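PDB 2QYA: uncharacterized conserved protein from Methanopyrus kandleri AV19, which is of unknown function and belongs to the DUF424 family, forming a small alpha/beta fold that assembles as two copies. Local coordinates for residues I74-L77 and A81-V84; V84-D87 and R92-E95; V29-K32 and T37-I40; C22-L27 and G47-P52; A88-E93 and V105-L110. The protein carries 2 engineered substitutions. One frame throughout, in Å; residues are numbered along the deposited sequence.

In the fold
Interactions 1, 4 and 5 each include a strand of one mixed sheet; interaction 2 joins helix 79-87 to the loop after it. Interaction 3 is a separate two-stranded hairpin, nested in the loop that interaction 4 closes. Interactions 1 and 2 share Val-84, their centres about 8 Å apart. Interactions 2 and 5 share Arg-92 and Glu-93, their centres about 7 Å apart. Neighbouring strands 71-77 and 103-109 join interactions 1 and 5 by backbone bonds. Interactions 4 and 5 lie on opposite sides of the chain's centre, about 18 Å apart between centres. Along the chain, 3 and 4 come first, then 1, 2 and 5. Ile-40 and Leu-31 pack on Leu-77 of strand 71-77, tying the hairpin to the sheet.

Interaction 1 (I74-L77 and A81-V84); sequences INAL and ACSV
This is a small, buried contact between a sheet strand and the helix that follows it, mainly van der Waals packing of small side chains against each other and against backbone carbonyls. Strand 71-77 ends, the chain turns, and the first part of helix 79-87 folds back over the strand. Ala-76 and Ala-81 carry the contact. Their methyl groups face each other, with Ala-76 CB and Ala-81 CB 4.1 Å apart. Ala-76 CB also touches the backbone of the helix, 3.8 Å from Ala-81 O. In turn, Ala-81 CB rests on the end of the strand, 3.5 Å from Leu-77 O. Cys-82 adds its sulfur from the side. Cys-82 SG is anti to the carbonyl carbon of its own residue (chi1 -68°), which brings it to 3.7 Å from Ala-76 O. Leu-21 of strand 16-23 packs on both alanines. Asp-23 OD1 accepts a hydrogen bond from Ala-81 N and so ties the start of the helix to the sheet. No hydrogen bond joins the two segments themselves. The small side chains probably allow the helix to sit close to the strand, and the contact is likely to rest on dispersion and the exclusion of water.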
loop_
_atom_site.group_PDB
_atom_site.type_symbol
_atom_site.label_atom_id
_atom_site.label_comp_id
_atom_site.label_asym_id
_atom_site.label_seq_id
_atom_site.Cartn_x
_atom_site.Cartn_y
_atom_site.Cartn_z
ATOM N N ILE A 74 -5.393 2.154 -4.571
ATOM C CA ILE A 74 -6.812 2.188 -4.197
ATOM C C ILE A 74 -7.400 0.789 -4.263
ATOM O O ILE A 74 -7.185 0.041 -5.225
ATOM C CB ILE A 74 -7.636 3.134 -5.112
ATOM C CG1 ILE A 74 -7.044 4.550 -5.061
ATOM C CG2 ILE A 74 -9.169 3.102 -4.755
ATOM C CD1 ILE A 74 -7.331 5.393 -6.253
ATOM N N ASN A 75 -8.109 0.438 -3.199
ATOM C CA ASN A 75 -8.832 -0.800 -3.088
ATOM C C ASN A 75 -10.247 -0.415 -2.655
ATOM O O ASN A 75 -10.413 0.239 -1.627
ATOM C CB ASN A 75 -8.224 -1.705 -2.014
ATOM C CG ASN A 75 -6.733 -1.458 -1.797
ATOM O OD1 ASN A 75 -6.314 -1.165 -0.672
ATOM N ND2 ASN A 75 -5.922 -1.566 -2.872
ATOM N N ALA A 76 -11.242 -0.807 -3.452
ATOM C CA ALA A 76 -12.648 -0.587 -3.122
ATOM C C ALA A 76 -13.455 -1.886 -3.204
ATOM O O ALA A 76 -13.349 -2.641 -4.170
ATOM C CB ALA A 76 -13.233 0.519 -4.002
ATOM N N LEU A 77 -14.201 -2.173 -2.144
ATOM C CA LEU A 77 -15.036 -3.339 -2.055
ATOM C C LEU A 77 -16.501 -2.947 -1.739
ATOM O O LEU A 77 -16.798 -2.348 -0.677
ATOM C CB LEU A 77 -14.490 -4.302 -0.992
ATOM C CG LEU A 77 -15.263 -5.614 -0.775
ATOM C CD1 LEU A 77 -15.089 -6.627 -1.945
ATOM C CD2 LEU A 77 -14.928 -6.249 0.600
ATOM N N ALA A 81 -18.967 1.607 -2.646
ATOM C CA ALA A 81 -17.514 1.910 -2.702
ATOM C C ALA A 81 -16.946 2.016 -4.125
ATOM O O ALA A 81 -16.122 2.889 -4.415
ATOM C CB ALA A 81 -16.695 0.890 -1.879
ATOM N N CYS A 82 -17.388 1.145 -5.022
ATOM C CA CYS A 82 -16.880 1.230 -6.389
ATOM C C CYS A 82 -17.481 2.416 -7.138
ATOM O O CYS A 82 -16.798 3.059 -7.958
ATOM C CB CYS A 82 -17.058 -0.095 -7.114
ATOM S SG CYS A 82 -15.986 -1.339 -6.374
ATOM N N SER A 83 -18.730 2.737 -6.808
ATOM C CA SER A 83 -19.411 3.891 -7.390
ATOM C C SER A 83 -18.727 5.174 -6.957
ATOM O O SER A 83 -18.710 6.148 -7.696
ATOM C CB SER A 83 -20.903 3.899 -7.009
ATOM O OG SER A 83 -21.108 4.607 -5.796
ATOM N N VAL A 84 -18.146 5.160 -5.758
ATOM C CA VAL A 84 -17.307 6.266 -5.284
ATOM C C VAL A 84 -16.077 6.427 -6.161
ATOM O O VAL A 84 -15.707 7.543 -6.519
ATOM C CB VAL A 84 -16.858 6.075 -3.796
ATOM C CG1 VAL A 84 -15.762 7.093 -3.425
ATOM C CG2 VAL A 84 -18.061 6.221 -2.842
#

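Interaction 2 (V84-D87 and R92-E95)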
loop_
_atom_site.group_PDB
_atom_site.type_symbol
_atom_site.label_atom_id
_atom_site.label_comp_id
_atom_site.label_asym_id
_atom_site.label_seq_id
_atom_site.Cartn_x
_atom_site.Cartn_y
_atom_site.Cartn_z
ATOM N N VAL A 84 -18.146 5.160 -5.758
ATOM C CA VAL A 84 -17.307 6.266 -5.284
ATOM C C VAL A 84 -16.077 6.427 -6.161
ATOM O O VAL A 84 -15.707 7.543 -6.519
ATOM C CB VAL A 84 -16.858 6.075 -3.796
ATOM C CG1 VAL A 84 -15.762 7.093 -3.425
ATOM C CG2 VAL A 84 -18.061 6.221 -2.842
ATOM N N VAL A 85 -15.418 5.315 -6.486
ATOM C CA VAL A 85 -14.219 5.383 -7.320
ATOM C C VAL A 85 -14.565 5.954 -8.710
ATOM O O VAL A 85 -13.834 6.797 -9.229
ATOM C CB VAL A 85 -13.517 4.013 -7.420
ATOM C CG1 VAL A 85 -12.286 4.118 -8.313
ATOM C CG2 VAL A 85 -13.137 3.499 -6.019
ATOM N N VAL A 86 -15.699 5.517 -9.269
ATOM C CA VAL A 86 -16.215 6.005 -10.564
ATOM C C VAL A 86 -16.551 7.490 -10.450
ATOM O O VAL A 86 -16.153 8.309 -11.299
ATOM C CB VAL A 86 -17.496 5.193 -11.059
ATOM C CG1 VAL A 86 -18.089 5.765 -12.374
ATOM C CG2 VAL A 86 -17.197 3.762 -11.251
ATOM N N ASP A 87 -17.261 7.857 -9.386
ATOM C CA ASP A 87 -17.693 9.241 -9.272
ATOM C C ASP A 87 -16.561 10.207 -9.015
ATOM O O ASP A 87 -16.703 11.411 -9.240
ATOM C CB ASP A 87 -18.763 9.416 -8.207
ATOM C CG ASP A 87 -19.858 10.332 -8.658
ATOM O OD1 ASP A 87 -20.939 9.803 -9.012
ATOM O OD2 ASP A 87 -19.639 11.565 -8.702
ATOM N N ARG A 92 -13.675 3.895 -14.982
ATOM C CA ARG A 92 -14.931 3.793 -15.744
ATOM C C ARG A 92 -15.801 2.709 -15.126
ATOM O O ARG A 92 -15.297 1.732 -14.562
ATOM C CB ARG A 92 -14.691 3.417 -17.220
ATOM C CG ARG A 92 -13.841 4.381 -18.084
ATOM C CD ARG A 92 -13.841 3.926 -19.582
ATOM N NE ARG A 92 -13.533 2.494 -19.751
ATOM C CZ ARG A 92 -12.318 1.990 -20.013
ATOM N NH1 ARG A 92 -11.261 2.786 -20.153
ATOM N NH2 ARG A 92 -12.151 0.674 -20.134
ATOM N N GLU A 93 -17.111 2.857 -15.259
ATOM C CA GLU A 93 -18.022 1.858 -14.733
ATOM C C GLU A 93 -17.658 0.473 -15.213
ATOM O O GLU A 93 -17.720 -0.471 -14.430
ATOM C CB GLU A 93 -19.486 2.194 -15.062
ATOM C CG GLU A 93 -19.956 3.489 -14.381
ATOM C CD GLU A 93 -21.460 3.700 -14.450
ATOM O OE1 GLU A 93 -21.881 4.791 -14.933
ATOM O OE2 GLU A 93 -22.213 2.774 -14.041
ATOM N N ASP A 94 -17.246 0.351 -16.486
ATOM C CA ASP A 94 -16.943 -0.977 -17.069
ATOM C C ASP A 94 -15.625 -1.618 -16.615
ATOM O O ASP A 94 -15.360 -2.800 -16.916
ATOM C CB ASP A 94 -17.105 -0.998 -18.604
ATOM C CG ASP A 94 -16.135 -0.077 -19.349
ATOM O OD1 ASP A 94 -15.149 0.436 -18.786
ATOM O OD2 ASP A 94 -16.354 0.117 -20.565
ATOM N N GLU A 95 -14.826 -0.847 -15.877
ATOM C CA GLU A 95 -13.528 -1.299 -15.373
ATOM C C GLU A 95 -13.638 -1.973 -14.010
ATOM O O GLU A 95 -12.735 -2.698 -13.583
ATOM C CB GLU A 95 -12.555 -0.119 -15.300
ATOM C CG GLU A 95 -11.963 0.282 -16.655
ATOM C CD GLU A 95 -11.083 1.523 -16.585
ATOM O OE1 GLU A 95 -11.531 2.561 -16.089
ATOM O OE2 GLU A 95 -9.925 1.481 -17.046
#
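Val-86 and Arg-92 bring the two backbones nearest, with their CA atoms 5.8 Å apart, where the chain leaves helix 79-87, turns, and enters the short 3-10 segment 93-95. No hydrogen bond crosses the contact. Val-86 does most of the touching, with both of its methyls. Val-86 CG1 is anti to the backbone N (chi1 176°) and lies 3.6 Å from Glu-93 CG. Val-86 CG2 reaches the backbone instead, 4.1 Å from Glu-93 N. The two side chains cross at about a right angle. The valine meets the aliphatic part of the glutamate.

The second segment is held by internal bonds, one of them a salt bridge. In that bridge Arg-92 NE donates to the syn lone pair of Asp-94 OD1 at 2.8 Å, with the oxygen tilted 16° from the guanidinium plane. The carboxylate of Glu-95 covers one face of the guanidinium, with Glu-95 CD 3.6 Å above its centre. Glu-95 OE1 takes the N-H of Arg-92 N on its anti lone pair at 2.8 Å, nearly straight. Glu-95 N bonds back to Arg-92 O at 2.9 Å. This network probably keeps the turn compact on the exposed surface. Val-84 packs on helix 52-66 and Val-85 on strand 103-109. The loop passes beside the end of helix 79-87, touching Val-86 through Glu-93 and Val-85 through Leu-90 and Ala-91.

Interaction 3 (V29-K32 and T37-I40); sequences VELK and TLHI
Thr-37 meets Glu-30 across a beta hairpin, with Thr-37 CG2 3.4 Å from Glu-30 OE1. The short strand segments 30-32 and 37-39 run antiparallel, at 159° to each other. Leu-38 forms a hydrogen-bonded pair with Leu-31. Leu-38 N donates to Leu-31 O at 2.7 Å, and Leu-31 N returns a bond to Leu-38 O at 2.8 Å. His-39 pairs with Glu-30 at a non-hydrogen-bonded position. The two side chains lie side by side on the face that also carries Thr-37. Glu-30 OE2 sits at the edge of the imidazole, in its plane, 3.2 Å from His-39 CD2, while the carboxylate is turned 85° from the ring.

Ile-40 ends the segment. Ile-40 N donates to Val-29 O at 3.0 Å. CG1 is turned beside the backbone N (chi1 -32°) and runs alongside Val-29, with Ile-40 CG1 3.7 Å from Val-29 CG1. Ile-40 CD1 lies 3.8 Å from Leu-31 CD1. An alanine here removes the CG1-CD1 branch, which would probably open a gap beside Val-29 CG1 and Leu-31 CD1.

Around the hairpin, Leu-31 packs on Val-102, and Leu-38 and Ile-40 pack on Tyr-45. Ile-40 also packs on Leu-77 of strand 71-77. Both Leu-38 and His-39 pack on Glu-69 of the second subunit.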
loop_
_atom_site.group_PDB
_atom_site.type_symbol
_atom_site.label_atom_id
_atom_site.label_comp_id
_atom_site.label_asym_id
_atom_site.label_seq_id
_atom_site.Cartn_x
_atom_site.Cartn_y
_atom_site.Cartn_z
ATOM N N VAL A 29 -18.288 -9.339 7.333
ATOM C CA VAL A 29 -18.936 -10.431 6.595
ATOM C C VAL A 29 -17.872 -11.366 5.990
ATOM O O VAL A 29 -16.679 -11.048 5.991
ATOM C CB VAL A 29 -19.955 -9.897 5.532
ATOM C CG1 VAL A 29 -19.311 -9.742 4.176
ATOM C CG2 VAL A 29 -21.153 -10.814 5.424
ATOM N N GLU A 30 -18.300 -12.536 5.525
ATOM C CA GLU A 30 -17.405 -13.462 4.838
ATOM C C GLU A 30 -17.851 -13.692 3.402
ATOM O O GLU A 30 -19.027 -13.945 3.132
ATOM C CB GLU A 30 -17.276 -14.788 5.591
ATOM C CG GLU A 30 -16.404 -14.680 6.838
ATOM C CD GLU A 30 -15.934 -16.028 7.378
ATOM O OE1 GLU A 30 -16.021 -17.056 6.652
ATOM O OE2 GLU A 30 -15.466 -16.047 8.545
ATOM N N LEU A 31 -16.906 -13.568 2.481
ATOM C CA LEU A 31 -17.205 -13.767 1.078
ATOM C C LEU A 31 -16.430 -14.961 0.571
ATOM O O LEU A 31 -15.222 -15.086 0.805
ATOM C CB LEU A 31 -16.871 -12.521 0.246
ATOM C CG LEU A 31 -17.339 -11.131 0.699
ATOM C CD1 LEU A 31 -16.794 -10.090 -0.262
ATOM C CD2 LEU A 31 -18.859 -11.043 0.783
ATOM N N LYS A 32 -17.144 -15.840 -0.118
ATOM C CA LYS A 32 -16.555 -17.035 -0.688
ATOM C C LYS A 32 -16.476 -16.872 -2.195
ATOM O O LYS A 32 -17.438 -16.437 -2.823
ATOM C CB LYS A 32 -17.385 -18.266 -0.310
ATOM C CG LYS A 32 -16.951 -18.943 0.993
ATOM C CD LYS A 32 -17.931 -20.049 1.411
ATOM C CE LYS A 32 -17.238 -21.229 2.114
ATOM N NZ LYS A 32 -16.535 -20.846 3.387
ATOM N N THR A 37 -11.904 -17.772 0.949
ATOM C CA THR A 37 -12.696 -17.147 2.007
ATOM C C THR A 37 -12.080 -15.791 2.252
ATOM O O THR A 37 -10.925 -15.693 2.681
ATOM C CB THR A 37 -12.640 -17.933 3.333
ATOM O OG1 THR A 37 -12.337 -19.311 3.076
ATOM C CG2 THR A 37 -13.961 -17.809 4.089
ATOM N N LEU A 38 -12.830 -14.744 1.945
ATOM C CA LEU A 38 -12.415 -13.413 2.332
ATOM C C LEU A 38 -13.149 -13.012 3.601
ATOM O O LEU A 38 -14.375 -13.034 3.664
ATOM C CB LEU A 38 -12.617 -12.386 1.201
ATOM C CG LEU A 38 -12.256 -10.918 1.514
ATOM C CD1 LEU A 38 -10.806 -10.722 2.003
ATOM C CD2 LEU A 38 -12.560 -9.978 0.345
ATOM N N HIS A 39 -12.365 -12.673 4.614
ATOM C CA HIS A 39 -12.873 -12.085 5.850
ATOM C C HIS A 39 -12.781 -10.564 5.733
ATOM O O HIS A 39 -11.684 -10.014 5.645
ATOM C CB HIS A 39 -12.047 -12.585 7.045
ATOM C CG HIS A 39 -11.830 -14.067 7.046
ATOM N ND1 HIS A 39 -10.697 -14.654 6.524
ATOM C CD2 HIS A 39 -12.612 -15.083 7.486
ATOM C CE1 HIS A 39 -10.783 -15.966 6.656
ATOM N NE2 HIS A 39 -11.934 -16.253 7.239
ATOM N N ILE A 40 -13.927 -9.893 5.695
ATOM C CA ILE A 40 -13.937 -8.424 5.662
ATOM C C ILE A 40 -13.711 -7.928 7.101
ATOM O O ILE A 40 -14.629 -7.445 7.769
ATOM C CB ILE A 40 -15.229 -7.817 5.030
ATOM C CG1 ILE A 40 -15.807 -8.705 3.927
ATOM C CG2 ILE A 40 -14.975 -6.442 4.485
ATOM C CD1 ILE A 40 -14.867 -9.059 2.789
#

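Interaction 4 (C22-L27 and G47-P52); sequences CDEDLL and GKSMEP. Engineered in segment 47-52: Met-50 (natural residue Leu).
Glu-24 and Ser-49 meet through a single side-chain hydrogen bond. Ser-49 OG donates to Glu-24 OE2 at 2.4 Å, a very short distance whose exact value is doubtful. Glu-24 reaches over with CG anti to the backbone N (chi1 -163°) and the chain extended beyond it. The Ser-49 hydroxyl is likewise anti to its backbone N. Around this pair, Arg-5 NH1 also bonds to Ser-49 OG, and Arg-5 makes a backbone bond with Glu-24. Leu-7 of strand 6-13 packs on both residues. The bond reaches across strand 6-13 from just past the end of strand 16-23 to strand 48-50. Glu-24 opens the 3-10 segment 24-26, and Leu-27 N bonds back to Glu-24 O at 3.2 Å, which probably helps to fix its backbone. The serine hydroxyl thus has an acid and a base as partners. The side chain of Glu-24 also touches Arg-5, and the three probably form a small polar cluster.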
loop_
_atom_site.group_PDB
_atom_site.type_symbol
_atom_site.label_atom_id
_atom_site.label_comp_id
_atom_site.label_asym_id
_atom_site.label_seq_id
_atom_site.Cartn_x
_atom_site.Cartn_y
_atom_site.Cartn_z
ATOM N N CYS A 22 -14.766 0.681 1.728
ATOM C CA CYS A 22 -15.581 -0.512 1.913
ATOM C C CYS A 22 -17.002 -0.089 2.244
ATOM O O CYS A 22 -17.192 0.842 3.043
ATOM C CB CYS A 22 -15.005 -1.345 3.058
ATOM S SG CYS A 22 -15.680 -2.976 3.324
ATOM N N ASP A 23 -17.995 -0.760 1.653
ATOM C CA ASP A 23 -19.390 -0.566 2.088
ATOM C C ASP A 23 -19.515 -0.923 3.574
ATOM O O ASP A 23 -19.038 -1.960 4.028
ATOM C CB ASP A 23 -20.382 -1.382 1.236
ATOM C CG ASP A 23 -20.506 -0.845 -0.178
ATOM O OD1 ASP A 23 -19.549 -0.171 -0.653
ATOM O OD2 ASP A 23 -21.563 -1.081 -0.821
ATOM N N GLU A 24 -20.128 -0.029 4.331
ATOM C CA GLU A 24 -20.251 -0.203 5.767
ATOM C C GLU A 24 -20.978 -1.492 6.107
ATOM O O GLU A 24 -20.534 -2.227 6.986
ATOM C CB GLU A 24 -20.974 0.992 6.357
ATOM C CG GLU A 24 -20.842 1.181 7.844
ATOM C CD GLU A 24 -21.705 2.339 8.296
ATOM O OE1 GLU A 24 -22.932 2.228 8.120
ATOM O OE2 GLU A 24 -21.166 3.357 8.772
ATOM N N ASP A 25 -22.053 -1.796 5.374
ATOM C CA ASP A 25 -22.839 -3.005 5.633
ATOM C C ASP A 25 -22.103 -4.318 5.333
ATOM O O ASP A 25 -22.616 -5.401 5.634
ATOM C CB ASP A 25 -24.204 -2.949 4.916
ATOM C CG ASP A 25 -24.081 -2.896 3.400
ATOM O OD1 ASP A 25 -22.948 -2.999 2.853
ATOM O OD2 ASP A 25 -25.140 -2.752 2.736
ATOM N N LEU A 26 -20.907 -4.213 4.750
ATOM C CA LEU A 26 -20.074 -5.368 4.423
ATOM C C LEU A 26 -19.083 -5.726 5.506
ATOM O O LEU A 26 -18.591 -6.842 5.546
ATOM C CB LEU A 26 -19.292 -5.114 3.140
ATOM C CG LEU A 26 -19.958 -5.148 1.769
ATOM C CD1 LEU A 26 -18.853 -5.052 0.760
ATOM C CD2 LEU A 26 -20.783 -6.418 1.556
ATOM N N LEU A 27 -18.765 -4.766 6.363
ATOM C CA LEU A 27 -17.766 -4.963 7.408
ATOM C C LEU A 27 -18.178 -6.125 8.311
ATOM O O LEU A 27 -19.346 -6.230 8.725
ATOM C CB LEU A 27 -17.531 -3.667 8.185
ATOM C CG LEU A 27 -16.562 -3.719 9.374
ATOM C CD1 LEU A 27 -15.263 -4.382 8.972
ATOM C CD2 LEU A 27 -16.296 -2.341 9.984
ATOM N N GLY A 47 -12.852 2.096 8.375
ATOM C CA GLY A 47 -12.496 3.448 8.031
ATOM C C GLY A 47 -13.375 4.460 8.695
ATOM O O GLY A 47 -14.190 4.120 9.553
ATOM N N LYS A 48 -13.179 5.712 8.338
ATOM C CA LYS A 48 -14.135 6.728 8.693
ATOM C C LYS A 48 -15.422 6.500 7.871
ATOM O O LYS A 48 -15.369 6.363 6.631
ATOM C CB LYS A 48 -13.559 8.115 8.424
ATOM C CG LYS A 48 -14.557 9.254 8.629
ATOM C CD LYS A 48 -13.865 10.613 8.569
ATOM C CE LYS A 48 -14.891 11.737 8.667
ATOM N NZ LYS A 48 -14.289 13.079 8.926
ATOM N N SER A 49 -16.564 6.456 8.554
ATOM C CA SER A 49 -17.843 6.222 7.876
ATOM C C SER A 49 -18.287 7.522 7.269
ATOM O O SER A 49 -18.360 8.552 7.952
ATOM C CB SER A 49 -18.892 5.641 8.823
ATOM O OG SER A 49 -20.164 5.434 8.194
ATOM N N MET A 50 -18.510 7.516 5.962
ATOM C CA MET A 50 -18.981 8.743 5.329
ATOM C C MET A 50 -19.929 8.504 4.164
ATOM O O MET A 50 -20.133 7.372 3.711
ATOM C CB MET A 50 -17.820 9.703 4.978
ATOM C CG MET A 50 -16.800 9.211 3.915
ATOM S SD MET A 50 -15.131 9.981 3.941
ATOM C CE MET A 50 -15.371 11.660 3.628
ATOM N N GLU A 51 -20.549 9.591 3.746
ATOM C CA GLU A 51 -21.489 9.617 2.659
ATOM C C GLU A 51 -20.679 9.617 1.352
ATOM O O GLU A 51 -19.717 10.376 1.212
ATOM C CB GLU A 51 -22.366 10.877 2.785
ATOM C CG GLU A 51 -23.558 10.971 1.818
ATOM C CD GLU A 51 -24.677 9.924 2.058
ATOM O OE1 GLU A 51 -24.693 9.247 3.133
ATOM O OE2 GLU A 51 -25.552 9.792 1.149
ATOM N N PRO A 52 -21.084 8.766 0.396
ATOM C CA PRO A 52 -20.406 8.538 -0.895
ATOM C C PRO A 52 -19.838 9.807 -1.527
ATOM O O PRO A 52 -18.679 9.822 -1.932
ATOM C CB PRO A 52 -21.509 7.930 -1.781
ATOM C CG PRO A 52 -22.742 7.752 -0.874
ATOM C CD PRO A 52 -22.283 7.924 0.542
#

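Interaction 5 (A88-E93 and V105-L110); sequences AGLARE and VQMYIL. Engineered in segment 105-110: Met-107 (natural residue Ile).
Leu-90 and Met-107 meet without any ring or other flat side chain between them. The flat group is the peptide of Leu-90, approached at its oxygen by the methyl of Met-107. The contact follows a Schellman motif: Gly-89, with positive phi (82°), ends helix 79-87 and turns the chain toward strand 103-109. Met-107 is an engineered residue; the natural one is isoleucine. Its chain bends at the last torsion (chi3 59°), which carries Met-107 CE out beyond the oxygen of Leu-90 and above its peptide plane. The sulfur lies behind it, with Met-107 SD 4.1 Å from Leu-90 CB. Two residues on and on the same side of the strand, Ile-109 CD1 comes to 4.4 Å from Leu-90 CG, the branch point of the leucine. No hydrogen bond joins the segments. Val-85 of helix 79-87 packs on both Leu-90 and Met-107, and Ile-59 of helix 52-66 also packs on Leu-90, so the loop fills in between the two helices and the sheet. The opposite side of the strand faces the second subunit, where Tyr-108 stacks edge-to-face with Tyr-108 of that subunit. Met-107 CE lies 3.1 Å from Leu-90 O, a close packing contact.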
loop_
_atom_site.group_PDB
_atom_site.type_symbol
_atom_site.label_atom_id
_atom_site.label_comp_id
_atom_site.label_asym_id
_atom_site.label_seq_id
_atom_site.Cartn_x
_atom_site.Cartn_y
_atom_site.Cartn_z
ATOM N N ALA A 88 -15.447 9.687 -8.521
ATOM C CA ALA A 88 -14.234 10.493 -8.365
ATOM C C ALA A 88 -13.493 10.690 -9.695
ATOM O O ALA A 88 -12.539 11.455 -9.755
ATOM C CB ALA A 88 -13.311 9.881 -7.305
ATOM N N GLY A 89 -13.935 9.992 -10.742
ATOM C CA GLY A 89 -13.335 10.065 -12.088
ATOM C C GLY A 89 -12.099 9.192 -12.219
ATOM O O GLY A 89 -11.266 9.403 -13.107
ATOM N N LEU A 90 -11.979 8.202 -11.341
ATOM C CA LEU A 90 -10.763 7.432 -11.225
ATOM C C LEU A 90 -10.822 6.149 -12.050
ATOM O O LEU A 90 -9.784 5.609 -12.446
ATOM C CB LEU A 90 -10.495 7.119 -9.746
ATOM C CG LEU A 90 -9.414 7.867 -8.927
ATOM C CD1 LEU A 90 -8.866 9.157 -9.521
ATOM C CD2 LEU A 90 -9.908 8.090 -7.506
ATOM N N ALA A 91 -12.037 5.672 -12.299
ATOM C CA ALA A 91 -12.272 4.451 -13.057
ATOM C C ALA A 91 -13.577 4.588 -13.836
ATOM O O ALA A 91 -14.462 5.329 -13.403
ATOM C CB ALA A 91 -12.332 3.251 -12.128
ATOM N N ARG A 92 -13.675 3.895 -14.982
ATOM C CA ARG A 92 -14.931 3.793 -15.744
ATOM C C ARG A 92 -15.801 2.709 -15.126
ATOM O O ARG A 92 -15.297 1.732 -14.562
ATOM C CB ARG A 92 -14.691 3.417 -17.220
ATOM C CG ARG A 92 -13.841 4.381 -18.084
ATOM C CD ARG A 92 -13.841 3.926 -19.582
ATOM N NE ARG A 92 -13.533 2.494 -19.751
ATOM C CZ ARG A 92 -12.318 1.990 -20.013
ATOM N NH1 ARG A 92 -11.261 2.786 -20.153
ATOM N NH2 ARG A 92 -12.151 0.674 -20.134
ATOM N N GLU A 93 -17.111 2.857 -15.259
ATOM C CA GLU A 93 -18.022 1.858 -14.733
ATOM C C GLU A 93 -17.658 0.473 -15.213
ATOM O O GLU A 93 -17.720 -0.471 -14.430
ATOM C CB GLU A 93 -19.486 2.194 -15.062
ATOM C CG GLU A 93 -19.956 3.489 -14.381
ATOM C CD GLU A 93 -21.460 3.700 -14.450
ATOM O OE1 GLU A 93 -21.881 4.791 -14.933
ATOM O OE2 GLU A 93 -22.213 2.774 -14.041
ATOM N N VAL A 105 -12.637 -3.123 -7.002
ATOM C CA VAL A 105 -11.619 -2.526 -7.852
ATOM C C VAL A 105 -10.303 -2.338 -7.072
ATOM O O VAL A 105 -10.310 -1.991 -5.883
ATOM C CB VAL A 105 -12.085 -1.230 -8.568
ATOM C CG1 VAL A 105 -12.060 0.017 -7.651
ATOM C CG2 VAL A 105 -11.196 -0.997 -9.840
ATOM N N GLN A 106 -9.190 -2.637 -7.755
ATOM C CA GLN A 106 -7.837 -2.321 -7.292
ATOM C C GLN A 106 -7.090 -1.504 -8.368
ATOM O O GLN A 106 -7.090 -1.888 -9.567
ATOM C CB GLN A 106 -7.107 -3.612 -6.955
ATOM C CG GLN A 106 -5.864 -3.433 -6.053
ATOM C CD GLN A 106 -5.757 -4.504 -4.959
ATOM O OE1 GLN A 106 -5.011 -4.346 -3.999
ATOM N NE2 GLN A 106 -6.504 -5.585 -5.105
ATOM N N MET A 107 -6.496 -0.376 -7.948
ATOM C CA MET A 107 -5.785 0.551 -8.817
ATOM C C MET A 107 -4.428 0.983 -8.202
ATOM O O MET A 107 -4.318 1.205 -6.992
ATOM C CB MET A 107 -6.554 1.855 -9.036
ATOM C CG MET A 107 -8.058 1.821 -9.259
ATOM S SD MET A 107 -8.594 3.543 -9.504
ATOM C CE MET A 107 -7.635 4.024 -10.916
ATOM N N TYR A 108 -3.410 1.127 -9.043
ATOM C CA TYR A 108 -2.142 1.689 -8.620
ATOM C C TYR A 108 -1.928 2.918 -9.448
ATOM O O TYR A 108 -1.947 2.856 -10.690
ATOM C CB TYR A 108 -1.008 0.708 -8.816
ATOM C CG TYR A 108 -1.218 -0.559 -8.022
ATOM C CD1 TYR A 108 -0.883 -0.609 -6.658
ATOM C CD2 TYR A 108 -1.811 -1.679 -8.608
ATOM C CE1 TYR A 108 -1.103 -1.743 -5.903
ATOM C CE2 TYR A 108 -2.016 -2.838 -7.869
ATOM C CZ TYR A 108 -1.664 -2.851 -6.509
ATOM O OH TYR A 108 -1.866 -3.985 -5.758
ATOM N N ILE A 109 -1.771 4.047 -8.768
ATOM C CA ILE A 109 -1.576 5.308 -9.430
ATOM C C ILE A 109 -0.199 5.720 -9.021
ATOM O O ILE A 109 0.011 6.113 -7.868
ATOM C CB ILE A 109 -2.606 6.334 -8.988
ATOM C CG1 ILE A 109 -4.028 5.790 -9.211
ATOM C CG2 ILE A 109 -2.397 7.673 -9.743
ATOM C CD1 ILE A 109 -5.146 6.726 -8.752
ATOM N N LEU A 110 0.760 5.593 -9.951
ATOM C CA LEU A 110 2.149 5.944 -9.667
ATOM C C LEU A 110 2.361 7.448 -9.793
ATOM O O LEU A 110 1.596 8.116 -10.464
ATOM C CB LEU A 110 3.132 5.106 -10.530
ATOM C CG LEU A 110 3.429 3.735 -9.879
ATOM C CD1 LEU A 110 2.253 2.722 -9.975
ATOM C CD2 LEU A 110 4.714 3.130 -10.434
#